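Local atomic coordinates of UDP-D-quinovosamine 4-dehydrogenase (Vibrio fischeri, PDB entry 3NKL), a protein that probably acts as a membrane-bound oxidoreductase and lyase on nucleotide sugars, represented here by its nucleotide-binding-like alpha-beta domain. Residues K5-G11 and I66-A72; A20-R24 and M46-T50. One frame throughout, in Å; residues are numbered along the deposited sequence. Where two conformers were deposited one is given.

Contact 1: K5-G11 and I66-A72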
ATOM      1  N   LYS B   5      18.565   0.070  17.124  1.00 36.18           N
ATOM      2  CA  LYS B   5      19.161  -0.141  15.811  1.00 31.87           C
ATOM      3  C   LYS B   5      18.460   0.692  14.734  1.00 28.73           C
ATOM      4  O   LYS B   5      17.243   0.627  14.579  1.00 29.21           O
ATOM      5  CB  LYS B   5      19.107  -1.620  15.449  1.00 39.57           C
ATOM      6  CG  LYS B   5      20.223  -2.054  14.546  1.00 59.46           C
ATOM      7  CD  LYS B   5      20.688  -3.460  14.902  1.00 74.09           C
ATOM      8  CE  LYS B   5      19.645  -4.499  14.519  1.00 81.03           C
ATOM      9  NZ  LYS B   5      20.184  -5.890  14.586  1.00 82.72           N
ATOM     10  N   LYS B   6      19.222   1.473  13.987  1.00 23.86           N
ATOM     11  CA  LYS B   6      18.622   2.343  12.981  1.00 23.71           C
ATOM     12  C   LYS B   6      18.259   1.577  11.708  1.00 23.18           C
ATOM     13  O   LYS B   6      19.051   0.785  11.200  1.00 24.81           O
ATOM     14  CB  LYS B   6      19.565   3.494  12.659  1.00 28.73           C
ATOM     15  CG  LYS B   6      19.772   4.431  13.875  1.00 30.66           C
ATOM     16  CD  LYS B   6      20.568   5.641  13.478  1.00 43.39           C
ATOM     17  CE  LYS B   6      21.053   6.402  14.705  1.00 53.77           C
ATOM     18  NZ  LYS B   6      22.231   7.251  14.353  1.00 63.44           N
ATOM     19  N   VAL B   7      17.057   1.799  11.201  1.00 20.94           N
ATOM     20  CA  VAL B   7      16.639   1.120   9.965  1.00 16.96           C
ATOM     21  C   VAL B   7      15.966   2.082   9.012  1.00 21.80           C
ATOM     22  O   VAL B   7      15.490   3.144   9.420  1.00 26.08           O
ATOM     23  CB  VAL B   7      15.587   0.025  10.235  1.00 20.96           C
ATOM     24  CG1 VAL B   7      16.092  -0.987  11.265  1.00 20.29           C
ATOM     25  CG2 VAL B   7      14.302   0.660  10.707  1.00 20.12           C
ATOM     26  N   LEU B   8      15.898   1.698   7.738  1.00 17.84           N
ATOM     27  CA  LEU B   8      14.953   2.306   6.826  1.00 19.72           C
ATOM     28  C   LEU B   8      13.782   1.352   6.658  1.00 24.52           C
ATOM     29  O   LEU B   8      13.951   0.123   6.724  1.00 18.40           O
ATOM     30  CB  LEU B   8      15.565   2.546   5.444  1.00 16.42           C
ATOM     31  CG  LEU B   8      16.829   3.405   5.369  1.00 26.46           C
ATOM     32  CD1 LEU B   8      17.358   3.394   3.945  1.00 21.07           C
ATOM     33  CD2 LEU B   8      16.503   4.827   5.815  1.00 25.23           C
ATOM     34  N   ILE B   9      12.604   1.916   6.416  1.00 16.34           N
ATOM     35  CA  ILE B   9      11.432   1.098   6.082  1.00 14.28           C
ATOM     36  C   ILE B   9      11.106   1.325   4.622  1.00 19.22           C
ATOM     37  O   ILE B   9      10.876   2.462   4.196  1.00 20.91           O
ATOM     38  CB  ILE B   9      10.205   1.473   6.926  1.00 16.88           C
ATOM     39  CG1 ILE B   9      10.472   1.146   8.402  1.00 19.60           C
ATOM     40  CG2 ILE B   9       8.926   0.777   6.377  1.00 14.34           C
ATOM     41  CD1 ILE B   9       9.352   1.562   9.332  1.00 20.79           C
ATOM     42  N   TYR B  10      11.124   0.243   3.844  1.00 13.37           N
ATOM     43  CA  TYR B  10      10.795   0.325   2.434  1.00 14.74           C
ATOM     44  C   TYR B  10       9.287   0.118   2.343  1.00 15.26           C
ATOM     45  O   TYR B  10       8.797  -0.965   2.633  1.00 17.88           O
ATOM     46  CB  TYR B  10      11.527  -0.778   1.661  1.00 17.93           C
ATOM     47  CG  TYR B  10      11.825  -0.462   0.215  1.00 16.66           C
ATOM     48  CD1 TYR B  10      10.799  -0.285  -0.715  1.00 22.43           C
ATOM     49  CD2 TYR B  10      13.139  -0.340  -0.228  1.00 17.10           C
ATOM     50  CE1 TYR B  10      11.071   0.001  -2.042  1.00 24.87           C
ATOM     51  CE2 TYR B  10      13.421  -0.060  -1.561  1.00 19.94           C
ATOM     52  CZ  TYR B  10      12.393   0.120  -2.450  1.00 25.15           C
ATOM     53  OH  TYR B  10      12.698   0.396  -3.758  1.00 25.76           O
ATOM     54  N   GLY B  11       8.564   1.165   1.942  1.00 16.17           N
ATOM     55  CA  GLY B  11       7.114   1.125   1.792  1.00 19.52           C
ATOM     56  C   GLY B  11       6.521   2.180   2.712  1.00 22.05           C
ATOM     57  O   GLY B  11       6.518   2.003   3.928  1.00 20.29           O
ATOM     58  N   ILE B  66      23.226   2.633   8.457  1.00 22.92           N
ATOM     59  CA  ILE B  66      22.129   1.667   8.505  1.00 20.93           C
ATOM     60  C   ILE B  66      22.598   0.302   7.993  1.00 24.20           C
ATOM     61  O   ILE B  66      23.176   0.208   6.923  1.00 27.17           O
ATOM     62  CB  ILE B  66      20.920   2.182   7.686  1.00 23.12           C
ATOM     63  CG1 ILE B  66      20.191   3.275   8.486  1.00 23.05           C
ATOM     64  CG2 ILE B  66      19.953   1.023   7.364  1.00 21.09           C
ATOM     65  CD1 ILE B  66      19.492   4.283   7.652  1.00 27.38           C
ATOM     66  N   SER B  67      22.366  -0.764   8.750  1.00 21.06           N
ATOM     67  CA  SER B  67      22.767  -2.071   8.252  1.00 27.08           C
ATOM     68  C   SER B  67      21.592  -3.030   8.133  1.00 21.20           C
ATOM     69  O   SER B  67      21.790  -4.204   7.902  1.00 19.22           O
ATOM     70  CB  SER B  67      23.859  -2.688   9.134  1.00 31.40           C
ATOM     71  OG  SER B  67      23.401  -2.833  10.455  1.00 39.57           O
ATOM     72  N   THR B  68      20.382  -2.513   8.305  1.00 15.44           N
ATOM     73  CA  THR B  68      19.159  -3.327   8.227  1.00 16.99           C
ATOM     74  C   THR B  68      18.054  -2.510   7.578  1.00 19.89           C
ATOM     75  O   THR B  68      17.830  -1.360   7.962  1.00 17.31           O
ATOM     76  CB  THR B  68      18.695  -3.770   9.632  1.00 19.40           C
ATOM     77  OG1 THR B  68      19.681  -4.627  10.207  1.00 26.28           O
ATOM     78  CG2 THR B  68      17.385  -4.521   9.570  1.00 23.64           C
ATOM     79  N   VAL B  69      17.372  -3.099   6.591  1.00 14.63           N
ATOM     80  CA  VAL B  69      16.245  -2.447   5.948  1.00 15.94           C
ATOM     81  C   VAL B  69      15.036  -3.364   6.075  1.00 18.43           C
ATOM     82  O   VAL B  69      15.145  -4.573   5.873  1.00 18.71           O
ATOM     83  CB  VAL B  69      16.562  -2.090   4.469  1.00 14.95           C
ATOM     84  CG1 VAL B  69      15.291  -1.640   3.722  1.00 12.96           C
ATOM     85  CG2 VAL B  69      17.667  -1.006   4.416  1.00 18.07           C
ATOM     86  N   LEU B  70      13.900  -2.794   6.463  1.00 11.82           N
ATOM     87  CA  LEU B  70      12.679  -3.564   6.679  1.00 15.67           C
ATOM     88  C   LEU B  70      11.698  -3.341   5.533  1.00 16.56           C
ATOM     89  O   LEU B  70      11.382  -2.203   5.194  1.00 20.71           O
ATOM     90  CB  LEU B  70      12.025  -3.133   7.993  1.00 14.83           C
ATOM     91  CG  LEU B  70      12.923  -3.101   9.237  1.00 20.75           C
ATOM     92  CD1 LEU B  70      12.054  -2.751  10.447  1.00 19.75           C
ATOM     93  CD2 LEU B  70      13.614  -4.427   9.435  1.00 18.52           C
ATOM     94  N   LEU B  71      11.187  -4.420   4.959  1.00 16.98           N
ATOM     95  CA  LEU B  71      10.250  -4.302   3.839  1.00 15.52           C
ATOM     96  C   LEU B  71       8.817  -4.306   4.342  1.00 20.22           C
ATOM     97  O   LEU B  71       8.406  -5.227   5.044  1.00 16.49           O
ATOM     98  CB  LEU B  71      10.421  -5.457   2.862  1.00 10.24           C
ATOM     99  CG  LEU B  71      11.810  -5.602   2.236  1.00 19.73           C
ATOM    100  CD1 LEU B  71      11.793  -6.738   1.241  1.00 17.59           C
ATOM    101  CD2 LEU B  71      12.232  -4.318   1.547  1.00 18.43           C
ATOM    102  N   ALA B  72       8.067  -3.271   3.986  1.00 12.24           N
ATOM    103  CA  ALA B  72       6.657  -3.197   4.310  1.00 17.88           C
ATOM    104  C   ALA B  72       5.910  -2.896   3.009  1.00 17.74           C
ATOM    105  O   ALA B  72       5.256  -1.855   2.873  1.00 17.35           O
ATOM    106  CB  ALA B  72       6.404  -2.112   5.366  1.00 19.05           C
TER
HETATM  107  O   HOH W   1      21.259  -0.579  11.312  1.00 23.80           O
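A water bridges Lys6 and Ser67 where the two chains begin to pair, donating to Lys6 O at 2.6 Å and accepting from Ser67 N. Beyond it three backbone bonds zip two parallel strands together, alternating as parallel pairing requires: Leu70 N reaches Leu8 O at 2.9 Å in an almost straight bond (174° at the hydrogen), Leu70 O in turn accepts Tyr10 N at 2.8 Å, and the carbonyl O of Tyr10 takes Ala72 N at 2.8 Å. Leu70 therefore uses both its backbone groups on strand 5-10. The amide N of Leu8 is buried with no partner in the model. Side chains alternate between the two faces, Leu8, Val69, Tyr10 and Leu71 on one, Val7, Ile9 and Leu70 on the other. On the first, Tyr10 and Leu71 run side by side, with Leu71 CD2 3.6 Å from Tyr10 CB. With CG anti to its own N (chi1 -152°), the Tyr10 ring carries its hydroxyl away from strand 68-71 to a hydrogen bond with Asp37. Ile66, in the loop before strand 68-71, reaches across to Leu8 at about a right angle, its CD1 methyl 3.6 Å from Leu8 CD2. On the second face Val7 CG2 touches Leu70 CD1 at 4.1 Å, and Ile9 CG2 packs on the CB of Ala72. The pair forms the middle of a Rossmann-like sheet, strand 5-10 running on into Gly11, first glycine of a probable GxGxxG turn. Strand 29-35 bonds to the other edge of strand 5-10. Helix 14-25 covers Ile9 and Leu70 through Leu23, and helix 78-89 covers Tyr10 and Leu71 through Ile84.

Contact 2: A20-R24 and M46-T50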
ATOM      1  N   ALA B  20       6.073   1.397  11.340  1.00 21.81           N
ATOM      2  CA  ALA B  20       6.893   2.418  11.983  1.00 30.92           C
ATOM      3  C   ALA B  20       6.376   2.704  13.400  1.00 33.04           C
ATOM      4  O   ALA B  20       7.159   2.986  14.294  1.00 33.22           O
ATOM      5  CB  ALA B  20       6.958   3.689  11.147  1.00 27.20           C
ATOM      6  N   ASN B  21       5.062   2.613  13.607  1.00 33.36           N
ATOM      7  CA  ASN B  21       4.500   2.767  14.963  1.00 35.52           C
ATOM      8  C   ASN B  21       4.799   1.582  15.863  1.00 36.19           C
ATOM      9  O   ASN B  21       5.115   1.751  17.037  1.00 46.23           O
ATOM     10  CB  ASN B  21       2.986   2.968  14.913  1.00 45.27           C
ATOM     11  CG  ASN B  21       2.598   4.321  14.385  1.00 42.33           C
ATOM     12  OD1 ASN B  21       1.449   4.540  14.004  1.00 53.19           O
ATOM     13  ND2 ASN B  21       3.550   5.241  14.361  1.00 45.79           N
HETATM   14  N   MSE B  22       4.648   0.381  15.317  0.65 35.51           N
HETATM   15  CA  MSE B  22       5.067  -0.835  15.991  0.65 36.44           C
HETATM   16  C   MSE B  22       6.468  -0.577  16.538  0.65 40.59           C
HETATM   17  O   MSE B  22       6.705  -0.638  17.748  0.65 44.23           O
HETATM   18  CB  MSE B  22       5.125  -1.987  14.988  0.65 33.53           C
HETATM   19  CG  MSE B  22       4.769  -3.361  15.537  0.65 13.89           C
HETATM   20 SE   MSE B  22       2.852  -3.594  15.417  0.65 83.83          SE
HETATM   21  CE  MSE B  22       2.646  -3.232  13.513  0.65 70.05           C
ATOM     22  N   LEU B  23       7.390  -0.257  15.632  1.00 31.79           N
ATOM     23  CA  LEU B  23       8.814  -0.053  15.987  1.00 30.08           C
ATOM     24  C   LEU B  23       9.065   1.121  16.936  1.00 43.81           C
ATOM     25  O   LEU B  23       9.780   0.988  17.936  1.00 45.72           O
ATOM     26  CB  LEU B  23       9.644   0.185  14.724  1.00 26.43           C
ATOM     27  CG  LEU B  23       9.500  -0.844  13.601  1.00 26.11           C
ATOM     28  CD1 LEU B  23      10.498  -0.559  12.508  1.00 28.92           C
ATOM     29  CD2 LEU B  23       9.688  -2.266  14.120  1.00 29.08           C
ATOM     30  N   ARG B  24       8.527   2.286  16.585  1.00 52.78           N
ATOM     31  CA  ARG B  24       8.866   3.521  17.286  1.00 58.70           C
ATOM     32  C   ARG B  24       8.455   3.468  18.741  1.00 61.86           C
ATOM     33  O   ARG B  24       9.111   4.057  19.600  1.00 71.77           O
ATOM     34  CB  ARG B  24       8.233   4.733  16.612  1.00 59.94           C
ATOM     35  CG  ARG B  24       9.239   5.751  16.133  1.00 63.86           C
ATOM     36  CD  ARG B  24       8.608   7.118  16.089  1.00 77.91           C
ATOM     37  NE  ARG B  24       7.326   7.060  15.403  1.00 90.46           N
ATOM     38  CZ  ARG B  24       7.207   6.967  14.088  1.00 91.56           C
ATOM     39  NH1 ARG B  24       6.009   6.917  13.525  1.00 95.86           N
ATOM     40  NH2 ARG B  24       8.295   6.923  13.337  1.00 87.93           N
HETATM   41  N   MSE B  46       5.797  11.728   6.902  0.50 62.48           N
HETATM   42  CA  MSE B  46       4.744  11.047   7.619  0.50 62.40           C
HETATM   43  C   MSE B  46       5.226  10.731   9.013  0.50 68.58           C
HETATM   44  O   MSE B  46       6.236  10.061   9.208  0.50 67.60           O
HETATM   45  CB  MSE B  46       4.303   9.795   6.874  0.50 57.01           C
HETATM   46  CG  MSE B  46       3.484  10.123   5.651  0.50 55.92           C
HETATM   47 SE   MSE B  46       1.991  11.284   6.126  0.50 69.49          SE
HETATM   48  CE  MSE B  46       1.637  12.062   4.368  0.50 48.72           C
ATOM     49  N   GLN B  47       4.501  11.260   9.983  1.00 74.34           N
ATOM     50  CA  GLN B  47       4.876  11.105  11.387  1.00 73.94           C
ATOM     51  C   GLN B  47       6.293  11.575  11.703  1.00 71.13           C
ATOM     52  O   GLN B  47       7.004  10.943  12.484  1.00 72.80           O
ATOM     53  CB  GLN B  47       4.703   9.656  11.837  1.00 83.57           C
ATOM     54  CG  GLN B  47       3.262   9.192  11.847  1.00 94.67           C
ATOM     55  CD  GLN B  47       3.090   7.860  12.542  1.00100.59           C
ATOM     56  OE1 GLN B  47       3.810   6.900  12.261  1.00 97.49           O
ATOM     57  NE2 GLN B  47       2.127   7.791  13.457  1.00104.20           N
ATOM     58  N   GLY B  48       6.703  12.688  11.108  1.00 65.71           N
ATOM     59  CA  GLY B  48       7.992  13.270  11.432  1.00 69.73           C
ATOM     60  C   GLY B  48       9.145  12.562  10.756  1.00 64.37           C
ATOM     61  O   GLY B  48      10.306  12.935  10.922  1.00 63.72           O
ATOM     62  N   ILE B  49       8.813  11.532   9.991  1.00 63.35           N
ATOM     63  CA  ILE B  49       9.790  10.788   9.218  1.00 58.00           C
ATOM     64  C   ILE B  49       9.630  11.248   7.785  1.00 46.26           C
ATOM     65  O   ILE B  49       8.510  11.318   7.295  1.00 49.76           O
ATOM     66  CB  ILE B  49       9.450   9.281   9.228  1.00 55.11           C
ATOM     67  CG1 ILE B  49       8.851   8.869  10.568  1.00 60.34           C
ATOM     68  CG2 ILE B  49      10.664   8.438   8.900  1.00 54.19           C
ATOM     69  CD1 ILE B  49       8.550   7.405  10.646  1.00 60.10           C
ATOM     70  N   THR B  50      10.720  11.538   7.086  1.00 36.06           N
ATOM     71  CA  THR B  50      10.544  11.832   5.670  1.00 36.46           C
ATOM     72  C   THR B  50      10.709  10.596   4.764  1.00 35.32           C
ATOM     73  O   THR B  50      11.329   9.591   5.146  1.00 33.54           O
ATOM     74  CB  THR B  50      11.307  13.119   5.206  1.00 45.88           C
ATOM     75  OG1 THR B  50      12.260  12.810   4.184  1.00 49.24           O
ATOM     76  CG2 THR B  50      11.982  13.806   6.375  1.00 42.37           C
TER
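Asn21 and Gln47 meet across backbones that stay well apart, 8.9 Å between the nearest CA atoms, those of Ala20 and Gln47, and side chains carry most of the contact between this turn of helix 14-25 and the type I' beta turn from Met46 to Ile49, a hairpin closed by Met46 N to Ile49 O and Ile49 N to Met46 O. Gln47, at a corner of that turn, sends its extended side chain to the helix, where its amide meets that of Asn21. The two side chains cross at about a right angle with their amide planes 55° apart. Both bonds between them are weak: Gln47 NE2 donates to Asn21 OD1 at 3.4 Å, and Asn21 ND2 to Gln47 OE1 at 2.7 Å with only 127° at the hydrogen. The place of OE1 is itself uncertain, since it is modelled too close to another atom. One turn further along the helix, Arg24 bends at its third torsion (chi3 -49°), which folds its guanidinium back roughly over Ala20 O, with Gln47 O approximately over the opposite face. Its exact place is doubtful, because its end is modelled too close to the Ile49 side chain. Deeper in, Ala20 CB meets Ile49 CD1 at 4.1 Å, though that CD1 is less surely placed for the same reason; the apolar part rests more on Phe34 of strand 29-35, which both side chains touch. The contact thus passes from an apolar inner side to a polar outer layer. Because the amide bonds are weak and the position of the arginine is doubtful, the polar layer probably holds helix and hairpin together only loosely.

In the fold
Contacts 1 and 2 lie with their centres about 12 Å apart in one Rossmann-like domain, probably of the CoA-binding type. Along the chain the order is strand 5-10, helix 14-25, the hairpin around residues 46-50, then strand 68-71, so contact 2 forms wholly between the two strands of contact 1. Both reach the same sheet: contact 1 at its centre, contact 2 near the edge formed by strands 45-46 and 49-52. Helix 14-25 links them directly, Leu23 CD1 packing on Leu70 CD1 at 3.4 Å and Ala20 CB on Ile9 CD1 at 3.7 Å. The helix that follows the probable glycine-rich turn thus connects the centre of the nucleotide-binding-like sheet to its outer hairpin.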